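Local structure of oligogalacturonate lyase (Yersinia enterocolitica subsp. enterocolitica, 3PE7) at residues A[36-41]-A[287-292]; A[192-197]-A[243-248]; A[294-299]-A[322-327]. The protein cleaves oligogalacturonates by beta-elimination, probably in the cytoplasm, using a seven-bladed beta-propeller that carries a bound manganese ion. All coordinates share one frame; numbering follows the deposited sequence.

Interaction 1: residues A[36-41]-A[287-292]; sequences NYFYQK and HLMSNY. With MN (manganese (II) ion), chain B.
The F38 ring rests on strand 287-290 between H287 and M289, while one of its faces is taken by its own neighbour Y39, whose CD1 stands 3.9 Å above the plane over the middle of the F38 ring. At the ring edge, in plane, comes the sulfur of M289: SD lies 5.1 Å from the F38 centroid and 83° off the ring normal, an edge-on Met-aromatic contact. The H287 imidazole meets the same ring obliquely, planes at 63°, with H287 CD2 3.8 Å from F38 CE2. Between these two side chains the backbone takes part as well, since L288 O sits 3.2 Å from F38 CE1. F38 CG lies between its backbone N and carbonyl carbon (chi1 58°), the crowded position. M289 touches the turn at two further points: CB packs on F38 CD1 at 3.7 Å, and CE lies equally far from F38 O.

H287 also works on the metal. Its NE2 binds the manganese ion at 2.1 Å, together with Q350, H353 and H355, while D300 holds ND1 by a hydrogen bond and so fixes the rotation of the ring. F38 therefore packs directly against a first-shell ligand.

The type I turn from Y37 to Q40 belongs to the loop between strands 33-34 and 49-54. Y39 and Q40 lean on strand 124-132, and strand 287-290, an outermost strand of its own sheet, has F244 of strand 238-245 packed against L288 and M289.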
loop_
_atom_site.group_PDB
_atom_site.type_symbol
_atom_site.label_atom_id
_atom_site.label_comp_id
_atom_site.label_asym_id
_atom_site.label_seq_id
_atom_site.Cartn_x
_atom_site.Cartn_y
_atom_site.Cartn_z
ATOM N N ASN A 36 5.785 1.522 4.736
ATOM C CA ASN A 36 4.591 0.674 4.692
ATOM C C ASN A 36 3.943 0.663 3.299
ATOM O O ASN A 36 4.453 1.309 2.372
ATOM C CB ASN A 36 3.587 1.087 5.796
ATOM C CG ASN A 36 2.854 2.408 5.496
ATOM O OD1 ASN A 36 1.810 2.695 6.103
ATOM N ND2 ASN A 36 3.394 3.209 4.601
ATOM N N TYR A 37 2.837 -0.051 3.134
ATOM C CA TYR A 37 2.136 -0.011 1.857
ATOM C C TYR A 37 1.650 1.422 1.559
ATOM O O TYR A 37 1.216 2.149 2.467
ATOM C CB TYR A 37 0.977 -1.013 1.830
ATOM C CG TYR A 37 1.403 -2.460 1.704
ATOM C CD1 TYR A 37 2.500 -2.832 0.919
ATOM C CD2 TYR A 37 0.664 -3.469 2.320
ATOM C CE1 TYR A 37 2.865 -4.195 0.782
ATOM C CE2 TYR A 37 1.011 -4.808 2.188
ATOM C CZ TYR A 37 2.104 -5.166 1.424
ATOM O OH TYR A 37 2.438 -6.503 1.312
ATOM N N PHE A 38 1.755 1.813 0.297
ATOM C CA PHE A 38 1.597 3.217 -0.108
ATOM C C PHE A 38 0.217 3.816 0.132
ATOM O O PHE A 38 0.083 5.040 0.219
ATOM C CB PHE A 38 1.980 3.404 -1.593
ATOM C CG PHE A 38 1.175 2.565 -2.538
ATOM C CD1 PHE A 38 -0.046 3.017 -3.039
ATOM C CD2 PHE A 38 1.635 1.294 -2.906
ATOM C CE1 PHE A 38 -0.805 2.225 -3.903
ATOM C CE2 PHE A 38 0.879 0.494 -3.753
ATOM C CZ PHE A 38 -0.334 0.959 -4.256
ATOM N N TYR A 39 -0.804 2.964 0.200
ATOM C CA TYR A 39 -2.189 3.444 0.394
ATOM C C TYR A 39 -2.579 3.589 1.873
ATOM O O TYR A 39 -3.675 4.117 2.185
ATOM C CB TYR A 39 -3.181 2.563 -0.380
ATOM C CG TYR A 39 -3.067 1.087 -0.055
ATOM C CD1 TYR A 39 -2.174 0.259 -0.748
ATOM C CD2 TYR A 39 -3.850 0.522 0.962
ATOM C CE1 TYR A 39 -2.065 -1.110 -0.441
ATOM C CE2 TYR A 39 -3.743 -0.822 1.273
ATOM C CZ TYR A 39 -2.843 -1.628 0.585
ATOM O OH TYR A 39 -2.757 -2.965 0.900
ATOM N N GLN A 40 -1.697 3.136 2.772
ATOM C CA GLN A 40 -1.924 3.180 4.236
ATOM C C GLN A 40 -1.250 4.405 4.859
ATOM O O GLN A 40 -0.084 4.717 4.552
ATOM C CB GLN A 40 -1.417 1.900 4.939
ATOM C CG GLN A 40 -2.089 0.565 4.489
ATOM C CD GLN A 40 -3.491 0.367 5.073
ATOM O OE1 GLN A 40 -3.746 -0.625 5.780
ATOM N NE2 GLN A 40 -4.405 1.296 4.781
ATOM N N LYS A 41 -1.971 5.109 5.739
ATOM C CA LYS A 41 -1.406 6.313 6.367
ATOM C C LYS A 41 -0.147 6.026 7.182
ATOM O O LYS A 41 -0.174 5.182 8.094
ATOM C CB LYS A 41 -2.454 7.018 7.252
ATOM C CG LYS A 41 -1.898 8.240 7.972
ATOM C CD LYS A 41 -2.988 8.904 8.820
ATOM C CE LYS A 41 -2.371 9.950 9.741
ATOM N NZ LYS A 41 -3.424 10.608 10.600
ATOM N N HIS A 287 3.722 0.206 -9.304
ATOM C CA HIS A 287 2.682 0.726 -8.411
ATOM C C HIS A 287 2.270 2.107 -8.908
ATOM O O HIS A 287 2.966 2.721 -9.732
ATOM C CB HIS A 287 3.202 0.831 -6.980
ATOM C CG HIS A 287 3.837 -0.425 -6.486
ATOM N ND1 HIS A 287 5.188 -0.680 -6.630
ATOM C CD2 HIS A 287 3.306 -1.513 -5.885
ATOM C CE1 HIS A 287 5.458 -1.870 -6.118
ATOM N NE2 HIS A 287 4.335 -2.394 -5.659
ATOM N N LEU A 288 1.107 2.560 -8.439
ATOM C CA LEU A 288 0.642 3.919 -8.707
ATOM C C LEU A 288 -0.044 4.478 -7.463
ATOM O O LEU A 288 -0.763 3.756 -6.749
ATOM C CB LEU A 288 -0.323 3.914 -9.898
ATOM C CG LEU A 288 -0.733 5.262 -10.503
ATOM C CD1 LEU A 288 0.494 6.057 -11.021
ATOM C CD2 LEU A 288 -1.736 5.021 -11.626
ATOM N N MET A 289 0.185 5.756 -7.191
ATOM C CA MET A 289 -0.447 6.416 -6.053
ATOM C C MET A 289 -0.654 7.895 -6.370
ATOM O O MET A 289 0.056 8.459 -7.211
ATOM C CB MET A 289 0.437 6.240 -4.797
ATOM C CG MET A 289 -0.172 6.715 -3.481
ATOM S SD MET A 289 -1.908 6.252 -3.266
ATOM C CE MET A 289 -2.275 7.126 -1.742
ATOM N N SER A 290 -1.640 8.505 -5.714
ATOM C CA SER A 290 -1.887 9.942 -5.907
ATOM C C SER A 290 -1.755 10.758 -4.618
ATOM O O SER A 290 -1.657 10.200 -3.523
ATOM C CB SER A 290 -3.284 10.157 -6.513
ATOM O OG SER A 290 -4.300 9.992 -5.531
ATOM N N ASN A 291 -1.745 12.083 -4.770
ATOM C CA ASN A 291 -1.931 12.997 -3.653
ATOM C C ASN A 291 -3.430 13.058 -3.320
ATOM O O ASN A 291 -4.223 12.313 -3.892
ATOM C CB ASN A 291 -1.356 14.382 -3.970
ATOM C CG ASN A 291 -2.104 15.108 -5.082
ATOM O OD1 ASN A 291 -2.909 14.536 -5.799
ATOM N ND2 ASN A 291 -1.810 16.416 -5.228
ATOM N N TYR A 292 -3.811 13.936 -2.400
ATOM C CA TYR A 292 -5.167 13.864 -1.829
ATOM C C TYR A 292 -6.300 14.001 -2.844
ATOM O O TYR A 292 -7.284 13.252 -2.781
ATOM C CB TYR A 292 -5.299 14.892 -0.707
ATOM C CG TYR A 292 -6.572 14.790 0.105
ATOM C CD1 TYR A 292 -6.734 13.798 1.053
ATOM C CD2 TYR A 292 -7.611 15.696 -0.082
ATOM C CE1 TYR A 292 -7.907 13.723 1.829
ATOM C CE2 TYR A 292 -8.791 15.623 0.676
ATOM C CZ TYR A 292 -8.923 14.631 1.613
ATOM O OH TYR A 292 -10.072 14.570 2.366
HETATM MN MN MN B . 4.478 -3.793 -4.048
#

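Interaction 2: residues A[192-197]-A[243-248]; sequences HPIYRP and EFWVPD
H192 and E243, with W245 further along, join two consecutive blades of the seven-bladed propeller: strands 190-196 and 238-245 are each the first strand of a four-stranded antiparallel sheet. The segments 192-196 and 243-245 run in roughly the same direction, their axes 8.2 Å apart at closest approach. At one end the H192 and E243 side chains meet tip to tip. ND1 of H192 donates to OE2 of E243 over 2.9 Å, nearly straight at 174°; the oxygen lies in the imidazole plane, but the donor stands above the carboxylate plane by 43°. A water donates to the same OE2 and to H192 O, closing a second path between the strands.

Farther on, the W245 indole lies against I194, R196 and P197. Its NE1 donates to I194 O at 3.0 Å, in the indole plane yet above the plane of the carbonyl. R196 CA and P197 CD cover one face of the five-membered ring in CH-pi contacts, the former 3.6 Å from the centroid. I194 CD1 packs on W245 CD1 at 3.5 Å, and the extended R196 chain crosses the indole at about a right angle, on its way to salt bridges with D199 and the calcium ligand E272.

Chemically, OE2 of E243 is gripped by two donors while R217 holds OE1 in a salt bridge, so the carboxylate is fixed at both oxygens and in turn orients the H192 ring.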
loop_
_atom_site.group_PDB
_atom_site.type_symbol
_atom_site.label_atom_id
_atom_site.label_comp_id
_atom_site.label_asym_id
_atom_site.label_seq_id
_atom_site.Cartn_x
_atom_site.Cartn_y
_atom_site.Cartn_z
ATOM N N HIS A 192 -7.701 -7.422 -1.840
ATOM C CA HIS A 192 -7.584 -5.948 -1.781
ATOM C C HIS A 192 -8.911 -5.210 -1.506
ATOM O O HIS A 192 -9.303 -4.329 -2.296
ATOM C CB HIS A 192 -6.902 -5.419 -3.064
ATOM C CG HIS A 192 -6.394 -4.004 -2.959
ATOM N ND1 HIS A 192 -6.412 -3.129 -4.029
ATOM C CD2 HIS A 192 -5.878 -3.310 -1.916
ATOM C CE1 HIS A 192 -5.934 -1.957 -3.647
ATOM N NE2 HIS A 192 -5.588 -2.044 -2.374
ATOM N N PRO A 193 -9.619 -5.561 -0.417
ATOM C CA PRO A 193 -10.820 -4.758 -0.147
ATOM C C PRO A 193 -10.434 -3.394 0.422
ATOM O O PRO A 193 -9.566 -3.311 1.283
ATOM C CB PRO A 193 -11.580 -5.593 0.890
ATOM C CG PRO A 193 -10.488 -6.357 1.610
ATOM C CD PRO A 193 -9.506 -6.697 0.520
ATOM N N ILE A 194 -11.073 -2.336 -0.071
ATOM C CA ILE A 194 -10.724 -0.982 0.338
ATOM C C ILE A 194 -12.018 -0.162 0.444
ATOM O O ILE A 194 -12.738 -0.010 -0.551
ATOM C CB ILE A 194 -9.709 -0.325 -0.655
ATOM C CG1 ILE A 194 -10.047 -0.682 -2.108
ATOM C CG2 ILE A 194 -8.230 -0.737 -0.297
ATOM C CD1 ILE A 194 -9.207 0.002 -3.212
ATOM N N TYR A 195 -12.315 0.325 1.646
ATOM C CA TYR A 195 -13.421 1.292 1.845
ATOM C C TYR A 195 -13.189 2.514 0.945
ATOM O O TYR A 195 -12.069 3.014 0.867
ATOM C CB TYR A 195 -13.471 1.775 3.299
ATOM C CG TYR A 195 -14.443 1.037 4.195
ATOM C CD1 TYR A 195 -13.989 0.303 5.299
ATOM C CD2 TYR A 195 -15.822 1.109 3.965
ATOM C CE1 TYR A 195 -14.895 -0.371 6.137
ATOM C CE2 TYR A 195 -16.715 0.454 4.775
ATOM C CZ TYR A 195 -16.253 -0.280 5.863
ATOM O OH TYR A 195 -17.159 -0.911 6.668
ATOM N N ARG A 196 -14.244 3.008 0.293
ATOM C CA ARG A 196 -14.162 4.296 -0.395
ATOM C C ARG A 196 -14.005 5.390 0.664
ATOM O O ARG A 196 -14.822 5.470 1.584
ATOM C CB ARG A 196 -15.430 4.561 -1.205
ATOM C CG ARG A 196 -15.385 5.905 -1.962
ATOM C CD ARG A 196 -16.632 6.069 -2.846
ATOM N NE ARG A 196 -16.610 7.325 -3.610
ATOM C CZ ARG A 196 -17.688 7.832 -4.215
ATOM N NH1 ARG A 196 -17.602 8.951 -4.919
ATOM N NH2 ARG A 196 -18.864 7.210 -4.109
ATOM N N PRO A 197 -12.947 6.229 0.556
ATOM C CA PRO A 197 -12.838 7.326 1.511
ATOM C C PRO A 197 -14.128 8.166 1.554
ATOM O O PRO A 197 -14.667 8.524 0.503
ATOM C CB PRO A 197 -11.672 8.153 0.964
ATOM C CG PRO A 197 -10.797 7.164 0.272
ATOM C CD PRO A 197 -11.788 6.185 -0.356
ATOM N N GLU A 243 -5.158 -0.837 -8.915
ATOM C CA GLU A 243 -6.306 -0.007 -8.532
ATOM C C GLU A 243 -6.123 0.588 -7.132
ATOM O O GLU A 243 -5.558 -0.039 -6.227
ATOM C CB GLU A 243 -7.648 -0.767 -8.654
ATOM C CG GLU A 243 -7.938 -1.787 -7.534
ATOM C CD GLU A 243 -7.196 -3.107 -7.710
ATOM O OE1 GLU A 243 -6.589 -3.333 -8.796
ATOM O OE2 GLU A 243 -7.219 -3.925 -6.750
ATOM N N PHE A 244 -6.566 1.831 -6.983
ATOM C CA PHE A 244 -6.570 2.495 -5.686
ATOM C C PHE A 244 -7.631 3.594 -5.688
ATOM O O PHE A 244 -8.028 4.081 -6.753
ATOM C CB PHE A 244 -5.192 3.067 -5.298
ATOM C CG PHE A 244 -4.732 4.223 -6.149
ATOM C CD1 PHE A 244 -4.857 5.545 -5.688
ATOM C CD2 PHE A 244 -4.169 4.003 -7.405
ATOM C CE1 PHE A 244 -4.417 6.623 -6.478
ATOM C CE2 PHE A 244 -3.716 5.056 -8.190
ATOM C CZ PHE A 244 -3.838 6.379 -7.725
ATOM N N TRP A 245 -8.109 3.948 -4.498
ATOM C CA TRP A 245 -8.970 5.113 -4.328
ATOM C C TRP A 245 -8.128 6.384 -4.281
ATOM O O TRP A 245 -7.165 6.466 -3.512
ATOM C CB TRP A 245 -9.754 5.038 -3.006
ATOM C CG TRP A 245 -10.900 4.032 -2.991
ATOM C CD1 TRP A 245 -10.985 2.890 -2.216
ATOM C CD2 TRP A 245 -12.092 4.078 -3.771
ATOM N NE1 TRP A 245 -12.178 2.239 -2.465
ATOM C CE2 TRP A 245 -12.864 2.936 -3.428
ATOM C CE3 TRP A 245 -12.594 4.978 -4.722
ATOM C CZ2 TRP A 245 -14.118 2.683 -3.994
ATOM C CZ3 TRP A 245 -13.848 4.727 -5.296
ATOM C CH2 TRP A 245 -14.587 3.575 -4.937
ATOM N N VAL A 246 -8.505 7.390 -5.069
ATOM C CA VAL A 246 -7.998 8.747 -4.773
ATOM C C VAL A 246 -8.386 9.020 -3.314
ATOM O O VAL A 246 -9.503 8.699 -2.911
ATOM C CB VAL A 246 -8.611 9.814 -5.705
ATOM C CG1 VAL A 246 -7.940 11.187 -5.487
ATOM C CG2 VAL A 246 -8.450 9.401 -7.164
ATOM N N PRO A 247 -7.462 9.572 -2.508
ATOM C CA PRO A 247 -7.735 9.691 -1.054
ATOM C C PRO A 247 -8.934 10.540 -0.688
ATOM O O PRO A 247 -9.489 10.338 0.387
ATOM C CB PRO A 247 -6.442 10.285 -0.486
ATOM C CG PRO A 247 -5.361 9.792 -1.436
ATOM C CD PRO A 247 -6.039 9.779 -2.824
ATOM N N ASP A 248 -9.342 11.445 -1.569
ATOM C CA ASP A 248 -10.589 12.204 -1.327
ATOM C C ASP A 248 -11.854 11.411 -1.672
ATOM O O ASP A 248 -12.961 11.889 -1.427
ATOM C CB ASP A 248 -10.564 13.577 -2.021
ATOM C CG ASP A 248 -10.621 13.491 -3.553
ATOM O OD1 ASP A 248 -10.707 12.385 -4.141
ATOM O OD2 ASP A 248 -10.594 14.584 -4.172
HETATM O O HOH W 1 -9.600 -3.630 -5.375
#

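Interaction 3: residues A[294-299]-A[322-327]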
loop_
_atom_site.group_PDB
_atom_site.type_symbol
_atom_site.label_atom_id
_atom_site.label_comp_id
_atom_site.label_asym_id
_atom_site.label_seq_id
_atom_site.Cartn_x
_atom_site.Cartn_y
_atom_site.Cartn_z
ATOM N N GLY A 294 -5.926 13.825 -6.290
ATOM C CA GLY A 294 -5.631 13.186 -7.563
ATOM C C GLY A 294 -5.074 14.128 -8.618
ATOM O O GLY A 294 -5.037 13.772 -9.793
ATOM N N SER A 295 -4.629 15.318 -8.208
ATOM C CA SER A 295 -3.997 16.259 -9.143
ATOM C C SER A 295 -2.544 15.885 -9.470
ATOM O O SER A 295 -1.985 16.349 -10.458
ATOM C CB SER A 295 -4.063 17.688 -8.588
ATOM O OG SER A 295 -3.463 17.780 -7.303
ATOM N N LEU A 296 -1.922 15.092 -8.598
ATOM C CA LEU A 296 -0.581 14.546 -8.854
ATOM C C LEU A 296 -0.589 13.048 -8.624
ATOM O O LEU A 296 -1.266 12.569 -7.719
ATOM C CB LEU A 296 0.458 15.168 -7.912
ATOM C CG LEU A 296 0.745 16.672 -8.001
ATOM C CD1 LEU A 296 1.644 17.077 -6.842
ATOM C CD2 LEU A 296 1.376 17.003 -9.352
ATOM N N MET A 297 0.157 12.315 -9.450
ATOM C CA MET A 297 0.352 10.886 -9.227
ATOM C C MET A 297 1.827 10.538 -9.300
ATOM O O MET A 297 2.624 11.279 -9.869
ATOM C CB MET A 297 -0.463 10.041 -10.210
ATOM C CG MET A 297 -1.981 10.264 -10.090
ATOM S SD MET A 297 -2.963 9.067 -11.017
ATOM C CE MET A 297 -4.573 9.838 -10.846
ATOM N N VAL A 298 2.179 9.422 -8.680
ATOM C CA VAL A 298 3.567 8.979 -8.671
ATOM C C VAL A 298 3.643 7.487 -8.925
ATOM O O VAL A 298 2.810 6.716 -8.428
ATOM C CB VAL A 298 4.276 9.394 -7.335
ATOM C CG1 VAL A 298 3.642 8.710 -6.106
ATOM C CG2 VAL A 298 5.785 9.087 -7.404
ATOM N N GLY A 299 4.646 7.072 -9.708
ATOM C CA GLY A 299 4.834 5.645 -9.989
ATOM C C GLY A 299 6.311 5.272 -10.012
ATOM O O GLY A 299 7.167 6.112 -10.245
ATOM N N LEU A 322 11.673 7.169 -10.692
ATOM C CA LEU A 322 10.367 7.559 -10.152
ATOM C C LEU A 322 9.781 8.649 -11.040
ATOM O O LEU A 322 10.480 9.614 -11.379
ATOM C CB LEU A 322 10.508 8.074 -8.716
ATOM C CG LEU A 322 10.945 6.992 -7.715
ATOM C CD1 LEU A 322 11.724 7.577 -6.555
ATOM C CD2 LEU A 322 9.762 6.165 -7.193
ATOM N N TYR A 323 8.492 8.513 -11.370
ATOM C CA TYR A 323 7.816 9.465 -12.247
ATOM C C TYR A 323 6.699 10.165 -11.518
ATOM O O TYR A 323 5.969 9.535 -10.762
ATOM C CB TYR A 323 7.203 8.752 -13.455
ATOM C CG TYR A 323 8.219 8.061 -14.314
ATOM C CD1 TYR A 323 8.937 8.775 -15.283
ATOM C CD2 TYR A 323 8.483 6.708 -14.142
ATOM C CE1 TYR A 323 9.906 8.142 -16.079
ATOM C CE2 TYR A 323 9.432 6.046 -14.946
ATOM C CZ TYR A 323 10.141 6.781 -15.901
ATOM O OH TYR A 323 11.083 6.138 -16.667
ATOM N N VAL A 324 6.548 11.469 -11.771
ATOM C CA VAL A 324 5.393 12.192 -11.231
ATOM C C VAL A 324 4.557 12.658 -12.403
ATOM O O VAL A 324 5.093 13.189 -13.394
ATOM C CB VAL A 324 5.783 13.381 -10.311
ATOM C CG1 VAL A 324 4.578 14.316 -10.066
ATOM C CG2 VAL A 324 6.319 12.868 -8.995
ATOM N N PHE A 325 3.253 12.445 -12.285
ATOM C CA PHE A 325 2.297 12.805 -13.330
ATOM C C PHE A 325 1.476 13.973 -12.839
ATOM O O PHE A 325 0.805 13.871 -11.811
ATOM C CB PHE A 325 1.391 11.611 -13.669
ATOM C CG PHE A 325 2.151 10.359 -13.983
ATOM C CD1 PHE A 325 2.598 10.105 -15.278
ATOM C CD2 PHE A 325 2.458 9.452 -12.981
ATOM C CE1 PHE A 325 3.323 8.951 -15.564
ATOM C CE2 PHE A 325 3.183 8.298 -13.252
ATOM C CZ PHE A 325 3.621 8.041 -14.537
ATOM N N ASN A 326 1.578 15.110 -13.539
ATOM C CA ASN A 326 0.767 16.278 -13.208
ATOM C C ASN A 326 -0.538 16.181 -13.978
ATOM O O ASN A 326 -0.578 16.313 -15.208
ATOM C CB ASN A 326 1.536 17.575 -13.517
ATOM C CG ASN A 326 0.772 18.830 -13.110
ATOM O OD1 ASN A 326 -0.458 18.886 -13.188
ATOM N ND2 ASN A 326 1.513 19.859 -12.702
ATOM N N MET A 327 -1.609 15.900 -13.240
ATOM C CA MET A 327 -2.879 15.567 -13.857
ATOM C C MET A 327 -3.660 16.811 -14.278
ATOM O O MET A 327 -4.673 16.701 -14.946
ATOM C CB MET A 327 -3.717 14.674 -12.931
ATOM C CG MET A 327 -2.976 13.446 -12.359
ATOM S SD MET A 327 -2.245 12.322 -13.581
ATOM C CE MET A 327 -3.741 11.725 -14.396
#
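Strands 296-299 and 322-326 run antiparallel at 160°, their axes 4.5 Å apart, and five backbone hydrogen bonds tie M297 to F325, G299 to Y323 and S295 to M327. They are the middle pair of a four-stranded propeller blade, with strand 287-290 on the flank of the first and strand 331-337 on that of the second. M297 with F325 and G299 with Y323 form the hydrogen-bonded pairs; F325 N donates to M297 O at 2.8 Å. L296 with N326 and V298 with V324 are the non-hydrogen-bonded pairs, and here the CA-H groups of L296, V298 and V324 point to carbonyl oxygens of the opposite strand, as V324 CA does to M297 O at 3.2 Å.

On one face of the sheet V298 CG2 meets V324 CG2 at 4.1 Å, while CD2 of L296 reaches over to V324 CG1. That side packs on the next blade, where V298 touches I365 of strand 364-369. N326 shares this face, with its ND2 bound to V386 O and its OD1 to the backbone of K328 and N329.

The other face carries M297, Y323 and F325, and F325 packs on M282 and P283 of strand 276-285. M297 is extended beyond CG, whereas M327 is bent at chi2 and chi3, and the two chains cross at about a right angle, with CG 4.0 Å from CG. G299 has no side chain on this face, and the F325 ring presents its edge to the glycine backbone, with F325 CE2 4.0 Å from G299 N.

All three contacts are largely buried, but their chemistry changes with distance from the propeller centre. Interaction 1, nearest that centre, sets a loop turn against a first strand beside the manganese ion and works by aromatic and sulfur packing. Interaction 2 joins the first strands of consecutive blades through side-chain hydrogen bonds and indole packing, with its R196 end leading toward a calcium site. Interaction 3, the outermost, lies within one blade and relies on backbone pairing. Strand 287-290 of interaction 1 belongs to the same sheet as interaction 3, M289 O lying 2.8 Å from V298 N, while F244 and P247 of interaction 2 pack against its S290.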